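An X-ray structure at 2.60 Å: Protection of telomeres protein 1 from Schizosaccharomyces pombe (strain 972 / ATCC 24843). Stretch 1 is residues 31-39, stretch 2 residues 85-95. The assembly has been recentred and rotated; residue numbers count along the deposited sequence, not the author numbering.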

# COMPACT_ATOMS: atom_id res chain seq x y z
N LEU A 31 12.78 -7.20 11.83
CA LEU A 31 12.35 -7.77 10.57
C LEU A 31 11.73 -9.16 10.79
O LEU A 31 12.39 -10.05 11.33
CB LEU A 31 13.57 -7.84 9.64
CG LEU A 31 13.36 -8.45 8.26
CD1 LEU A 31 12.33 -7.65 7.47
CD2 LEU A 31 14.67 -8.52 7.49
N THR A 32 10.47 -9.31 10.38
CA THR A 32 9.78 -10.60 10.34
C THR A 32 9.30 -10.88 8.92
O THR A 32 9.72 -10.20 7.99
CB THR A 32 8.64 -10.68 11.38
OG1 THR A 32 7.65 -9.71 11.05
CG2 THR A 32 9.11 -10.52 12.81
N THR A 33 8.43 -11.89 8.74
CA THR A 33 7.97 -12.28 7.41
C THR A 33 6.44 -12.29 7.35
O THR A 33 5.77 -12.32 8.38
CB THR A 33 8.45 -13.67 7.00
OG1 THR A 33 7.80 -14.62 7.84
CG2 THR A 33 9.96 -13.83 7.04
N ILE A 34 5.92 -12.29 6.11
CA ILE A 34 4.49 -12.32 5.85
C ILE A 34 3.93 -13.68 6.26
O ILE A 34 2.77 -13.77 6.66
CB ILE A 34 4.19 -11.97 4.37
CG1 ILE A 34 4.60 -10.52 4.05
CG2 ILE A 34 2.73 -12.22 4.03
CD1 ILE A 34 4.59 -10.18 2.57
N SER A 35 4.76 -14.72 6.17
CA SER A 35 4.36 -16.06 6.58
C SER A 35 4.05 -16.06 8.08
O SER A 35 3.03 -16.62 8.49
CB SER A 35 5.40 -17.08 6.23
OG SER A 35 4.84 -18.39 6.24
N THR A 36 4.91 -15.40 8.86
CA THR A 36 4.78 -15.31 10.31
C THR A 36 3.51 -14.54 10.69
O THR A 36 2.81 -14.92 11.63
CB THR A 36 6.03 -14.69 10.94
OG1 THR A 36 7.15 -15.49 10.59
CG2 THR A 36 5.96 -14.58 12.45
N ILE A 37 3.22 -13.48 9.93
CA ILE A 37 2.08 -12.60 10.19
C ILE A 37 0.78 -13.38 10.02
O ILE A 37 -0.14 -13.21 10.82
CB ILE A 37 2.14 -11.34 9.30
CG1 ILE A 37 3.22 -10.36 9.78
CG2 ILE A 37 0.78 -10.66 9.18
CD1 ILE A 37 3.49 -9.23 8.82
N LEU A 38 0.71 -14.24 8.99
CA LEU A 38 -0.52 -14.95 8.66
C LEU A 38 -0.58 -16.29 9.40
O LEU A 38 -1.67 -16.76 9.73
CB LEU A 38 -0.64 -15.13 7.14
CG LEU A 38 -0.64 -13.85 6.29
CD1 LEU A 38 -0.70 -14.18 4.81
CD2 LEU A 38 -1.77 -12.91 6.68
N HIS A 39 0.58 -16.91 9.65
CA HIS A 39 0.66 -18.18 10.36
C HIS A 39 1.29 -17.96 11.74
O HIS A 39 0.51 -17.87 12.72
CB HIS A 39 1.46 -19.22 9.55
CG HIS A 39 1.00 -19.41 8.14
ND1 HIS A 39 -0.09 -20.19 7.82
CD2 HIS A 39 1.47 -18.92 6.98
CE1 HIS A 39 -0.27 -20.18 6.51
NE2 HIS A 39 0.68 -19.41 5.97
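Stretch 2 85-95: LVRDVSNVTLP

Stretch 2 is a hairpin whose two strands are paired by Val86 N to Leu94 O (2.9 Å) and Leu94 N to Val86 O (3.0 Å); it packs against the short helix 34-38. The helix and strand 93-95 run at 68° between their N-to-C directions, their axes 9.0 Å apart at closest approach, so the helix lies obliquely over the strand. Leu85 stays out of reach. Val86 meets only Ile34: its O lies 3.8 Å from Ile34 CD1 and its CG2 4.2 Å from the same atom. Asp88, with CA-to-CB directed toward stretch 1, brings CB to 3.4 Å from Ile34 CD1 and OD2 to 3.4 Å from Thr33 CA. A type I turn then runs from Asp88 to Asn91, closed by Asn91 N to Asp88 O (3.1 Å), while Asp88 OD1 accepts from Ser90 N (3.2 Å). The turn thereby places Ser90 beside the first turn of the helix, where Ser90 OG accepts a weak hydrogen bond from Ser35 N (3.4 Å, 141°). Asn91 points away. Val92, in extended conformation (-129/145), follows: its O lies 3.2 Å from Ile34 CD1, and its CG2 3.8 Å from Ile34 CG2. Thr93 has its CA-to-CB bond directed away, while its O packs 3.6 Å from Ile34 CG2. Leu94 points back, CB 4.0 Å from Ile34 CG2 and CD1 4.0 Å from Leu38 CD2.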

# COMPACT_ATOMS: atom_id res chain seq x y z
N LEU A 85 -0.03 -4.82 -3.26
CA LEU A 85 0.15 -6.22 -2.91
C LEU A 85 1.65 -6.51 -2.85
O LEU A 85 2.33 -6.46 -3.87
CB LEU A 85 -0.54 -7.11 -3.95
CG LEU A 85 -0.61 -8.60 -3.59
CD1 LEU A 85 -1.45 -8.81 -2.33
CD2 LEU A 85 -1.17 -9.41 -4.74
N VAL A 86 2.16 -6.80 -1.65
CA VAL A 86 3.59 -6.95 -1.47
C VAL A 86 3.94 -8.43 -1.24
O VAL A 86 3.09 -9.21 -0.81
CB VAL A 86 4.14 -6.04 -0.35
CG1 VAL A 86 3.93 -4.57 -0.66
CG2 VAL A 86 3.57 -6.39 1.02
N ARG A 87 5.19 -8.79 -1.55
CA ARG A 87 5.68 -10.16 -1.41
C ARG A 87 7.04 -10.16 -0.72
O ARG A 87 7.89 -9.31 -0.98
CB ARG A 87 5.69 -10.88 -2.76
CG ARG A 87 6.60 -12.10 -2.84
CD ARG A 87 6.06 -13.21 -3.71
NE ARG A 87 5.71 -12.79 -5.07
CZ ARG A 87 4.91 -13.46 -5.91
NH1 ARG A 87 4.37 -14.62 -5.56
NH2 ARG A 87 4.67 -12.96 -7.11
N ASP A 88 7.22 -11.16 0.15
CA ASP A 88 8.31 -11.29 1.11
C ASP A 88 9.17 -12.48 0.68
O ASP A 88 8.81 -13.21 -0.24
CB ASP A 88 7.69 -11.52 2.49
CG ASP A 88 8.65 -11.52 3.67
OD1 ASP A 88 9.42 -12.49 3.78
OD2 ASP A 88 8.59 -10.57 4.48
N VAL A 89 10.30 -12.66 1.37
CA VAL A 89 11.21 -13.79 1.19
C VAL A 89 10.45 -15.12 1.21
O VAL A 89 10.87 -16.08 0.58
CB VAL A 89 12.33 -13.76 2.26
CG1 VAL A 89 13.29 -14.92 2.10
CG2 VAL A 89 13.08 -12.44 2.25
N SER A 90 9.32 -15.16 1.93
CA SER A 90 8.62 -16.41 2.21
C SER A 90 7.53 -16.72 1.19
O SER A 90 6.69 -17.58 1.45
CB SER A 90 8.09 -16.43 3.62
OG SER A 90 7.22 -15.33 3.86
N ASN A 91 7.54 -16.03 0.04
CA ASN A 91 6.69 -16.34 -1.11
C ASN A 91 5.20 -16.24 -0.77
O ASN A 91 4.39 -16.96 -1.34
CB ASN A 91 7.01 -17.71 -1.73
CG ASN A 91 7.96 -17.60 -2.90
OD1 ASN A 91 8.94 -16.86 -2.85
ND2 ASN A 91 7.67 -18.34 -3.97
N VAL A 92 4.85 -15.32 0.15
CA VAL A 92 3.45 -15.08 0.47
C VAL A 92 3.16 -13.58 0.40
O VAL A 92 4.02 -12.77 0.74
CB VAL A 92 3.04 -15.67 1.84
CG1 VAL A 92 2.61 -17.12 1.71
CG2 VAL A 92 4.14 -15.52 2.88
N THR A 93 1.95 -13.24 -0.05
CA THR A 93 1.60 -11.85 -0.33
C THR A 93 0.77 -11.25 0.81
O THR A 93 0.16 -11.97 1.59
CB THR A 93 0.91 -11.70 -1.69
OG1 THR A 93 -0.33 -12.40 -1.69
CG2 THR A 93 1.76 -12.18 -2.84
N LEU A 94 0.76 -9.92 0.87
CA LEU A 94 -0.03 -9.16 1.83
C LEU A 94 -0.51 -7.88 1.15
O LEU A 94 0.28 -7.21 0.48
CB LEU A 94 0.86 -8.87 3.04
CG LEU A 94 0.14 -8.35 4.29
CD1 LEU A 94 -0.61 -9.47 5.00
CD2 LEU A 94 1.12 -7.69 5.24
N PRO A 95 -1.81 -7.52 1.25
CA PRO A 95 -2.30 -6.23 0.77
C PRO A 95 -2.08 -5.16 1.83
O PRO A 95 -2.61 -5.24 2.94
CB PRO A 95 -3.80 -6.50 0.53
CG PRO A 95 -4.16 -7.57 1.54
CD PRO A 95 -2.89 -8.36 1.79